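Local coordinates for probable TonB-dependent siderophore receptor PiuA (Acinetobacter baumannii, PDB 5FP1), which probably takes up iron across the outer membrane by binding ferric siderophores, possibly including enterobactin, as a TonB-dependent receptor, at residues A[124-129]-A[467-472]; A[418-423]-A[438-443]; A[491-496]-A[516-521]; A[95-100]-A[130-135]. One frame throughout, in Å; residues are numbered along the deposited sequence. Where two conformers were deposited one is given.

Overall arrangement
The contacts gather where the plug meets one patch of the barrel wall. Contact 4 lies within the plug, its centre about 9 Å from the centre of the chain, and its segment 130-135 follows directly on segment 124-129 of contact 1, in which helix 125-128 meets strand 459-476; the two centres are about 11 Å apart. Contacts 2 and 3 are antiparallel pairings of the barrel. Strand 433-450 of contact 2 and strand 482-493 of contact 3 flank strand 459-476. Contact 3 also touches contact 4, through Ser-491 OG and Gly-131 O, 2.8 Å apart. On the outer surface one detergent molecule, C8E, touches contacts 1 and 2.

Contact 1 (A[124-129]-A[467-472]); sequences ASAMGG and FVTYQA. With C8E ((hydroxyethyloxy)tri(ethyloxy)octane), chain E.
Ser-125 and Ala-126, on a short helix of the plug, pack against Thr-469 and its neighbours on strand 459-476 of the surrounding barrel, the plug-in-barrel arrangement of TonB-dependent receptors. Direct contacts are van der Waals and few. Ser-125 CB sits beside the Thr-469 side chain, 3.5 Å from CG2 and 3.4 Å from OG1, while Ala-126 CB lies 3.9 Å from Tyr-470 CA. Thr-469 OG1 stands between its own backbone N and carbonyl carbon (chi1 56°), and from there it also approaches Ala-126 N, but at an angle too poor for a hydrogen bond.

Polar linkage between the segments goes through water. One water accepts from Ala-126 N and donates to Tyr-470 O, each at 2.9 Å, joining the short helix to the strand backbone. Ser-125 OG lies beside Gly-129 O, and it also meets Ala-492 N of the next barrel strand in a hydrogen bond.

Strand residues on the other face look outward: Val-468 CG2 comes 3.9 Å from C14 of the detergent. Inside, Gln-471 gives its NE2 to Asp-436, and its OE1 lies against carbon, 3.6 Å from Met-127 CG.

Contact 2 (A[418-423]-A[438-443]); sequences STSVYL and GLRWDK. With C8E ((hydroxyethyloxy)tri(ethyloxy)octane), chain E.
Ser-420 faces Arg-440 and Asp-442 on the neighbouring antiparallel strand, and the backbones are paired by six hydrogen bonds. Thr-419, Val-421 and Leu-423 each give their N-H and take one on their O, from Lys-443, Trp-441 and Leu-439 respectively. The straightest, Trp-441 N to Val-421 O at 2.9 Å, has an N-H...O angle of 173°.

On the Ser-420 face, Arg-440 reaches out extended from CG to NE and grips Asp-442 side-on. NE donates to OD2 at 2.9 Å and NH2 to the syn lone pair of OD1 at 3.1 Å, the latter almost exactly in the guanidinium plane. Ser-420 OG lies over one face of that group, 3.0 Å from NH2, at an angle that does not make a hydrogen bond, and Ser-420 CB is 3.2 Å from Asp-442 OD1.

This is a hairpin of the transmembrane barrel, strands 405-428 and 433-450. The ion pair is on its buried, plug-facing side, where Tyr-422 OH is bonded to Asn-350 and its ring takes a cation-pi contact from Lys-32. On the outer surface, Trp-441 NE1 is satisfied by Asp-466, and Trp-441 CD1 is 3.8 Å from the detergent ether O9.

Contact 3 (A[491-496]-A[516-521]); sequences SASPVG and DPEEAQ
Ser-493 and Glu-518 stand side by side on one face of an antiparallel pair, and a single water closes the gap between their polar ends. Ser-493 OG is anti to its backbone N (chi1 -172°), and lies 2.6 Å from the water; the water donates to Glu-518 OE1, also at 2.6 Å. The glutamate chain runs extended beyond CG, with its CB against Ser-493 O at 3.7 Å. On the same face, two residues further along, Ser-491 CB meets Ala-520 CB at 4.1 Å.

The opposite face carries Ala-492 and Glu-519. Ala-492 CB lies 4.3 Å from Pro-517 CB, just where strand 518-531 begins. Past the end of strand 482-493 the two prolines come together, with Pro-517 CB 3.9 Å from Pro-494 CA and its CG near Pro-494 CB.

Strands 482-493 and 518-531 are neighbours in the barrel, joined by the long loop between them. Four backbone hydrogen bonds pair Ser-491 with Ala-520 and Ser-493 with Glu-518. Their donors do not lie in the acceptor carbonyl planes: Ser-491 N stands 46° out of the plane at Ala-520 O.

Ser-491 OG binds Gly-131 O of the plug, and Ala-492 is paired with Gly-131 through the backbone, so this strand end holds plug as well as barrel. Glu-518 has a salt bridge to Lys-547 and accepts at OE2 from Arg-551 N. With water, lysine and backbone amide all directed at its carboxylate, the glutamate is probably held in its charged form.

Contact 4 (A[95-100]-A[130-135]); sequences SMYIDG and AGSVGG
Ser-95 meets Gly-131 and Ser-132, which have positive phi in the loop before strand 135-141, as does Gly-135, which opens that strand. Ser-95 OG, anti to its own carbonyl carbon (chi1 -58°), accepts a hydrogen bond from Ser-132 N at 2.9 Å with an N-H...O angle of 160°. The same oxygen packs 3.5 Å from Gly-131 CA, a near approach that the lack of a side chain on Gly-131 allows.

A second link is made by water. It donates to Tyr-97 OH at 2.7 Å and to Ala-130 O at 2.8 Å, and Ser-132 OG also comes close to it. The water lies at the edge of the Tyr-97 ring, in its plane. Ser-95 and Tyr-97 thus hold the loop through the Ser-132 amide and, by way of water, the Ala-130 carbonyl, and Tyr-97 OH also bonds to Gly-128 O.

Both segments belong to the plug. Strand 96-98 runs parallel to strand 135-141 in its mixed sheet, with strand 101-102 on the other side. The loop comes directly after helix 125-128, Arg-102 also binding Ala-130 O, and reaches the barrel where Gly-131 pairs with Ala-492 of strand 482-493.

Contact 1 (A[124-129]-A[467-472])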
# COMPACT_ATOMS: atom_id res chain seq x y z
N ALA A 124 -13.87 -6.12 -1.99
CA ALA A 124 -14.19 -6.23 -0.57
C ALA A 124 -14.93 -5.08 0.08
O ALA A 124 -14.72 -4.80 1.26
CB ALA A 124 -12.90 -6.51 0.18
N SER A 125 -15.82 -4.42 -0.65
CA SER A 125 -16.54 -3.30 -0.06
C SER A 125 -17.43 -3.69 1.10
O SER A 125 -17.66 -2.87 1.97
CB SER A 125 -17.35 -2.50 -1.10
OG SER A 125 -16.50 -1.84 -2.03
N ALA A 126 -17.93 -4.93 1.16
CA ALA A 126 -18.79 -5.29 2.29
C ALA A 126 -18.01 -5.23 3.61
O ALA A 126 -18.58 -5.02 4.69
CB ALA A 126 -19.42 -6.65 2.08
N MET A 127 -16.69 -5.42 3.52
CA MET A 127 -15.83 -5.38 4.68
C MET A 127 -15.28 -3.97 4.94
O MET A 127 -15.01 -3.60 6.07
CB MET A 127 -14.65 -6.35 4.52
CG MET A 127 -15.12 -7.78 4.41
SD MET A 127 -13.75 -8.93 4.50
CE MET A 127 -13.37 -8.84 6.24
N GLY A 128 -15.12 -3.18 3.88
CA GLY A 128 -14.40 -1.90 4.00
C GLY A 128 -15.09 -0.65 3.50
O GLY A 128 -14.59 0.46 3.72
N GLY A 129 -16.25 -0.79 2.87
CA GLY A 129 -16.92 0.35 2.27
C GLY A 129 -16.35 0.76 0.91
O GLY A 129 -15.92 -0.08 0.12
N PHE A 467 -24.66 3.49 -1.68
CA PHE A 467 -24.52 2.24 -2.43
C PHE A 467 -24.55 1.07 -1.48
O PHE A 467 -24.22 1.20 -0.30
CB PHE A 467 -23.23 2.25 -3.28
CG PHE A 467 -22.01 2.74 -2.55
CD1 PHE A 467 -21.65 4.08 -2.57
CD2 PHE A 467 -21.18 1.85 -1.89
CE1 PHE A 467 -20.50 4.52 -1.92
CE2 PHE A 467 -20.05 2.29 -1.22
CZ PHE A 467 -19.71 3.62 -1.23
N VAL A 468 -25.00 -0.06 -1.99
CA VAL A 468 -25.04 -1.28 -1.19
C VAL A 468 -24.07 -2.25 -1.81
O VAL A 468 -24.06 -2.42 -3.03
CB VAL A 468 -26.47 -1.88 -1.23
CG1 VAL A 468 -26.51 -3.26 -0.56
CG2 VAL A 468 -27.43 -0.92 -0.57
N THR A 469 -23.24 -2.87 -0.98
CA THR A 469 -22.34 -3.88 -1.47
C THR A 469 -22.52 -5.16 -0.67
O THR A 469 -23.10 -5.16 0.44
CB THR A 469 -20.87 -3.42 -1.40
OG1 THR A 469 -20.54 -3.05 -0.07
CG2 THR A 469 -20.67 -2.24 -2.30
N TYR A 470 -22.05 -6.27 -1.24
CA TYR A 470 -22.23 -7.53 -0.55
C TYR A 470 -21.22 -8.60 -0.86
O TYR A 470 -20.35 -8.45 -1.72
CB TYR A 470 -23.66 -8.03 -0.79
CG TYR A 470 -23.98 -8.33 -2.24
CD1 TYR A 470 -24.45 -7.32 -3.09
CD2 TYR A 470 -23.88 -9.61 -2.74
CE1 TYR A 470 -24.76 -7.60 -4.42
CE2 TYR A 470 -24.21 -9.91 -4.06
CZ TYR A 470 -24.64 -8.90 -4.90
OH TYR A 470 -24.96 -9.21 -6.22
N GLN A 471 -21.34 -9.69 -0.12
CA GLN A 471 -20.55 -10.86 -0.35
C GLN A 471 -21.38 -12.08 -0.01
O GLN A 471 -22.19 -12.05 0.91
CB GLN A 471 -19.25 -10.85 0.46
CG GLN A 471 -19.35 -11.13 1.94
CD GLN A 471 -18.03 -10.85 2.68
OE1 GLN A 471 -17.38 -9.84 2.43
NE2 GLN A 471 -17.65 -11.74 3.58
N ALA A 472 -21.16 -13.15 -0.77
CA ALA A 472 -21.80 -14.43 -0.51
C ALA A 472 -20.83 -15.52 -0.88
O ALA A 472 -20.24 -15.50 -1.97
CB ALA A 472 -23.07 -14.56 -1.35
C1 C8E E . -27.17 -3.62 6.34
C2 C8E E . -27.59 -2.71 5.20
C3 C8E E . -28.99 -3.06 4.75
C4 C8E E . -29.21 -2.82 3.25
C5 C8E E . -29.90 -1.48 2.99
C6 C8E E . -30.75 -1.52 1.72
C7 C8E E . -31.32 -0.14 1.41
C8 C8E E . -31.19 0.22 -0.07
O9 C8E E . -30.52 1.48 -0.21
C10 C8E E . -30.53 1.97 -1.56
C11 C8E E . -29.10 2.30 -2.01
O12 C8E E . -29.00 2.51 -3.42
C13 C8E E . -29.64 1.52 -4.23
C14 C8E E . -29.19 0.11 -3.86
O15 C8E E . -30.01 -0.87 -4.49
C16 C8E E . -31.13 -1.26 -3.69
C17 C8E E . -31.01 -2.75 -3.36
O18 C8E E . -31.74 -3.03 -2.17
C19 C8E E . -31.15 -4.10 -1.44
C20 C8E E . -32.00 -4.45 -0.23
O21 C8E E . -31.23 -5.25 0.66
O HOH W 1 -17.96 -7.00 -0.94

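Contact 2 (A[418-423]-A[438-443])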
# COMPACT_ATOMS: atom_id res chain seq x y z
N SER A 418 -18.68 10.13 5.59
CA SER A 418 -19.31 8.86 5.30
C SER A 418 -20.07 8.32 6.49
O SER A 418 -19.78 8.65 7.64
CB SER A 418 -18.28 7.83 4.87
OG SER A 418 -17.41 7.51 5.94
N THR A 419 -21.03 7.47 6.19
CA THR A 419 -21.81 6.79 7.20
C THR A 419 -22.24 5.45 6.66
O THR A 419 -22.75 5.35 5.55
CB THR A 419 -23.07 7.58 7.54
OG1 THR A 419 -22.73 8.95 7.77
CG2 THR A 419 -23.73 6.97 8.77
N SER A 420 -22.08 4.40 7.47
CA SER A 420 -22.39 3.08 6.99
C SER A 420 -22.90 2.16 8.06
O SER A 420 -22.65 2.35 9.25
CB SER A 420 -21.14 2.46 6.36
OG SER A 420 -20.00 2.65 7.15
N VAL A 421 -23.59 1.12 7.61
CA VAL A 421 -24.09 0.07 8.47
C VAL A 421 -23.85 -1.24 7.72
O VAL A 421 -23.99 -1.28 6.50
CB VAL A 421 -25.62 0.22 8.68
CG1 VAL A 421 -26.14 -0.82 9.68
CG2 VAL A 421 -25.98 1.64 9.12
N TYR A 422 -23.48 -2.31 8.43
CA TYR A 422 -23.23 -3.57 7.80
C TYR A 422 -23.61 -4.76 8.70
O TYR A 422 -23.74 -4.65 9.91
CB TYR A 422 -21.73 -3.69 7.42
CG TYR A 422 -20.87 -3.72 8.64
CD1 TYR A 422 -20.46 -2.55 9.26
CD2 TYR A 422 -20.51 -4.93 9.22
CE1 TYR A 422 -19.72 -2.58 10.43
CE2 TYR A 422 -19.78 -4.97 10.38
CZ TYR A 422 -19.39 -3.79 10.99
OH TYR A 422 -18.65 -3.87 12.13
N LEU A 423 -23.78 -5.91 8.05
CA LEU A 423 -23.93 -7.19 8.72
C LEU A 423 -23.00 -8.19 8.05
O LEU A 423 -23.03 -8.33 6.81
CB LEU A 423 -25.34 -7.74 8.53
CG LEU A 423 -26.60 -6.98 8.93
CD1 LEU A 423 -26.55 -6.51 10.37
CD2 LEU A 423 -26.87 -5.83 7.99
N GLY A 438 -22.36 -11.21 3.67
CA GLY A 438 -22.09 -9.84 4.10
C GLY A 438 -22.91 -8.89 3.28
O GLY A 438 -23.13 -9.10 2.07
N LEU A 439 -23.36 -7.83 3.94
CA LEU A 439 -24.18 -6.81 3.31
C LEU A 439 -23.83 -5.47 3.96
O LEU A 439 -23.80 -5.37 5.17
CB LEU A 439 -25.65 -7.15 3.56
CG LEU A 439 -26.72 -6.27 2.94
CD1 LEU A 439 -26.63 -6.25 1.43
CD2 LEU A 439 -28.08 -6.80 3.38
N ARG A 440 -23.61 -4.44 3.16
CA ARG A 440 -23.22 -3.14 3.71
C ARG A 440 -23.86 -2.03 2.92
O ARG A 440 -23.93 -2.09 1.69
CB ARG A 440 -21.68 -2.99 3.67
CG ARG A 440 -21.18 -1.64 4.16
CD ARG A 440 -19.71 -1.68 4.53
NE ARG A 440 -19.20 -0.34 4.67
CZ ARG A 440 -18.25 0.03 5.52
NH1 ARG A 440 -17.66 -0.87 6.29
NH2 ARG A 440 -17.86 1.29 5.54
N TRP A 441 -24.31 -1.00 3.64
CA TRP A 441 -24.84 0.19 3.02
C TRP A 441 -23.98 1.38 3.40
O TRP A 441 -23.72 1.61 4.60
CB TRP A 441 -26.28 0.44 3.50
CG TRP A 441 -26.80 1.78 3.03
CD1 TRP A 441 -27.33 2.07 1.80
CD2 TRP A 441 -26.81 3.01 3.78
NE1 TRP A 441 -27.68 3.41 1.74
CE2 TRP A 441 -27.37 4.01 2.93
CE3 TRP A 441 -26.39 3.38 5.07
CZ2 TRP A 441 -27.52 5.34 3.35
CZ3 TRP A 441 -26.53 4.69 5.48
CH2 TRP A 441 -27.11 5.65 4.62
N ASP A 442 -23.51 2.11 2.40
CA ASP A 442 -22.65 3.28 2.59
C ASP A 442 -23.32 4.53 2.05
O ASP A 442 -23.93 4.51 0.98
CB ASP A 442 -21.30 3.11 1.87
CG ASP A 442 -20.34 2.24 2.63
OD1 ASP A 442 -19.66 2.76 3.52
OD2 ASP A 442 -20.26 1.03 2.35
N LYS A 443 -23.19 5.62 2.80
CA LYS A 443 -23.46 6.94 2.27
C LYS A 443 -22.16 7.71 2.24
O LYS A 443 -21.39 7.70 3.21
CB LYS A 443 -24.48 7.66 3.15
CG LYS A 443 -24.74 9.09 2.73
CD LYS A 443 -25.82 9.71 3.60
CE LYS A 443 -26.10 11.15 3.19
NZ LYS A 443 -26.93 11.84 4.21
C1 C8E E . -27.17 -3.62 6.34
C2 C8E E . -27.59 -2.71 5.20
C3 C8E E . -28.99 -3.06 4.75
C4 C8E E . -29.21 -2.82 3.25
C5 C8E E . -29.90 -1.48 2.99
C6 C8E E . -30.75 -1.52 1.72
C7 C8E E . -31.32 -0.14 1.41
C8 C8E E . -31.19 0.22 -0.07
O9 C8E E . -30.52 1.48 -0.21
C10 C8E E . -30.53 1.97 -1.56
C11 C8E E . -29.10 2.30 -2.01
O12 C8E E . -29.00 2.51 -3.42
C13 C8E E . -29.64 1.52 -4.23
C14 C8E E . -29.19 0.11 -3.86
O15 C8E E . -30.01 -0.87 -4.49
C16 C8E E . -31.13 -1.26 -3.69
C17 C8E E . -31.01 -2.75 -3.36
O18 C8E E . -31.74 -3.03 -2.17
C19 C8E E . -31.15 -4.10 -1.44
C20 C8E E . -32.00 -4.45 -0.23
O21 C8E E . -31.23 -5.25 0.66

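Contact 3 (A[491-496]-A[516-521])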
# COMPACT_ATOMS: atom_id res chain seq x y z
N SER A 491 -17.89 -4.40 -5.16
CA SER A 491 -17.24 -3.18 -4.73
C SER A 491 -17.85 -2.00 -5.47
O SER A 491 -18.31 -2.13 -6.59
CB SER A 491 -15.74 -3.27 -5.01
OG SER A 491 -15.12 -1.99 -5.00
N ALA A 492 -17.83 -0.84 -4.82
CA ALA A 492 -18.23 0.43 -5.40
C ALA A 492 -17.16 1.48 -5.02
O ALA A 492 -16.61 1.45 -3.90
CB ALA A 492 -19.60 0.84 -4.90
N SER A 493 -16.85 2.37 -5.96
CA SER A 493 -15.79 3.38 -5.79
C SER A 493 -16.30 4.72 -6.29
O SER A 493 -16.42 4.93 -7.51
CB SER A 493 -14.50 2.96 -6.52
OG SER A 493 -13.39 3.84 -6.20
N PRO A 494 -16.68 5.60 -5.37
CA PRO A 494 -17.28 6.88 -5.75
C PRO A 494 -16.23 7.87 -6.22
O PRO A 494 -15.05 7.77 -5.86
CB PRO A 494 -17.91 7.36 -4.44
CG PRO A 494 -17.03 6.79 -3.38
CD PRO A 494 -16.58 5.45 -3.91
N VAL A 495 -16.63 8.82 -7.06
CA VAL A 495 -15.73 9.89 -7.44
C VAL A 495 -15.40 10.71 -6.19
O VAL A 495 -16.23 10.87 -5.31
CB VAL A 495 -16.31 10.80 -8.55
CG1 VAL A 495 -17.44 11.64 -8.01
CG2 VAL A 495 -15.23 11.68 -9.15
N GLY A 496 -14.17 11.19 -6.13
CA GLY A 496 -13.65 11.96 -4.98
C GLY A 496 -13.12 11.10 -3.83
O GLY A 496 -12.81 11.61 -2.77
N ASP A 516 -22.23 8.49 -10.94
CA ASP A 516 -22.44 7.44 -9.96
C ASP A 516 -21.13 6.64 -9.76
O ASP A 516 -20.22 6.72 -10.58
CB ASP A 516 -23.51 6.43 -10.43
CG ASP A 516 -24.94 7.00 -10.41
OD1 ASP A 516 -25.28 7.83 -9.56
OD2 ASP A 516 -25.72 6.55 -11.25
N PRO A 517 -21.05 5.87 -8.69
CA PRO A 517 -19.80 5.15 -8.42
C PRO A 517 -19.43 4.10 -9.45
O PRO A 517 -20.31 3.50 -10.08
CB PRO A 517 -20.06 4.46 -7.08
CG PRO A 517 -21.14 5.25 -6.44
CD PRO A 517 -21.99 5.81 -7.56
N GLU A 518 -18.13 3.86 -9.59
CA GLU A 518 -17.66 2.71 -10.34
C GLU A 518 -18.11 1.46 -9.64
O GLU A 518 -18.29 1.44 -8.43
CB GLU A 518 -16.14 2.73 -10.43
CG GLU A 518 -15.59 3.92 -11.22
CD GLU A 518 -14.10 3.80 -11.46
OE1 GLU A 518 -13.35 3.53 -10.48
OE2 GLU A 518 -13.67 3.97 -12.61
N GLU A 519 -18.28 0.39 -10.41
CA GLU A 519 -18.78 -0.86 -9.87
C GLU A 519 -17.85 -1.97 -10.28
O GLU A 519 -17.41 -2.05 -11.45
CB GLU A 519 -20.19 -1.16 -10.40
CG GLU A 519 -21.24 -0.16 -9.95
CD GLU A 519 -22.59 -0.45 -10.59
OE1 GLU A 519 -23.31 -1.31 -10.10
OE2 GLU A 519 -22.89 0.14 -11.63
N ALA A 520 -17.52 -2.82 -9.32
CA ALA A 520 -16.59 -3.91 -9.55
C ALA A 520 -17.11 -5.16 -8.85
O ALA A 520 -17.98 -5.08 -7.96
CB ALA A 520 -15.19 -3.57 -9.04
N GLN A 521 -16.54 -6.28 -9.22
CA GLN A 521 -16.94 -7.54 -8.62
C GLN A 521 -15.85 -8.59 -8.75
O GLN A 521 -14.98 -8.52 -9.64
CB GLN A 521 -18.26 -8.02 -9.24
CG GLN A 521 -18.10 -8.34 -10.72
CD GLN A 521 -19.41 -8.61 -11.46
OE1 GLN A 521 -20.50 -8.54 -10.91
NE2 GLN A 521 -19.28 -8.93 -12.72
O HOH W 2 -12.37 4.77 -8.46

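Contact 4 (A[95-100]-A[130-135])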
# COMPACT_ATOMS: atom_id res chain seq x y z
N SER A 95 -7.65 2.71 -0.15
CA SER A 95 -8.20 1.59 0.66
C SER A 95 -7.11 0.95 1.50
O SER A 95 -6.94 -0.27 1.54
CB SER A 95 -8.89 0.56 -0.25
OG SER A 95 -9.91 1.21 -0.99
N MET A 96 -6.35 1.79 2.20
CA MET A 96 -5.33 1.32 3.12
C MET A 96 -5.78 1.60 4.56
O MET A 96 -6.20 2.72 4.89
CB MET A 96 -4.00 2.01 2.84
CG MET A 96 -3.60 1.94 1.37
SD MET A 96 -1.97 2.61 1.05
CE MET A 96 -0.98 1.53 2.08
N TYR A 97 -5.66 0.57 5.39
CA TYR A 97 -6.26 0.50 6.71
C TYR A 97 -5.18 0.28 7.78
O TYR A 97 -4.14 -0.35 7.56
CB TYR A 97 -7.30 -0.68 6.75
CG TYR A 97 -8.53 -0.40 5.93
CD1 TYR A 97 -8.53 -0.56 4.54
CD2 TYR A 97 -9.71 0.02 6.54
CE1 TYR A 97 -9.65 -0.23 3.77
CE2 TYR A 97 -10.83 0.34 5.79
CZ TYR A 97 -10.80 0.19 4.41
OH TYR A 97 -11.93 0.54 3.67
N ILE A 98 -5.43 0.86 8.94
CA ILE A 98 -4.64 0.62 10.14
C ILE A 98 -5.58 0.05 11.20
O ILE A 98 -6.55 0.71 11.61
CB ILE A 98 -3.93 1.91 10.61
CG1 ILE A 98 -3.19 1.66 11.93
CG2 ILE A 98 -4.91 3.04 10.83
CD1 ILE A 98 -1.78 1.16 11.71
N ASP A 99 -5.34 -1.19 11.59
CA ASP A 99 -6.25 -1.92 12.49
C ASP A 99 -7.70 -1.74 12.08
O ASP A 99 -8.58 -1.47 12.91
CB ASP A 99 -6.01 -1.51 13.95
CG ASP A 99 -4.60 -1.79 14.37
OD1 ASP A 99 -4.22 -2.98 14.37
OD2 ASP A 99 -3.82 -0.83 14.61
N GLY A 100 -7.97 -1.91 10.80
CA GLY A 100 -9.37 -1.91 10.33
C GLY A 100 -10.02 -0.58 10.13
O GLY A 100 -11.19 -0.50 9.76
N ALA A 130 -16.35 2.07 0.65
CA ALA A 130 -15.90 2.57 -0.62
C ALA A 130 -14.51 2.06 -0.95
O ALA A 130 -13.65 1.99 -0.08
CB ALA A 130 -15.91 4.08 -0.63
N GLY A 131 -14.30 1.69 -2.21
CA GLY A 131 -13.02 1.23 -2.66
C GLY A 131 -12.90 -0.28 -2.53
O GLY A 131 -13.88 -1.02 -2.71
N SER A 132 -11.71 -0.75 -2.18
CA SER A 132 -11.46 -2.19 -2.11
C SER A 132 -11.89 -2.91 -3.42
O SER A 132 -12.54 -3.96 -3.39
CB SER A 132 -12.15 -2.80 -0.89
OG SER A 132 -11.45 -2.39 0.29
N VAL A 133 -11.52 -2.32 -4.56
CA VAL A 133 -11.90 -2.86 -5.87
C VAL A 133 -11.24 -4.21 -6.15
O VAL A 133 -11.90 -5.20 -6.45
CB VAL A 133 -11.55 -1.86 -6.97
CG1 VAL A 133 -11.77 -2.47 -8.36
CG2 VAL A 133 -12.36 -0.59 -6.80
N GLY A 134 -9.91 -4.25 -6.04
CA GLY A 134 -9.18 -5.48 -6.27
C GLY A 134 -8.68 -6.13 -5.00
O GLY A 134 -8.12 -7.21 -5.05
N GLY A 135 -8.88 -5.46 -3.88
CA GLY A 135 -8.31 -5.87 -2.58
C GLY A 135 -8.04 -4.67 -1.69
O GLY A 135 -8.35 -3.53 -2.06
O HOH W 3 -12.41 -0.21 1.15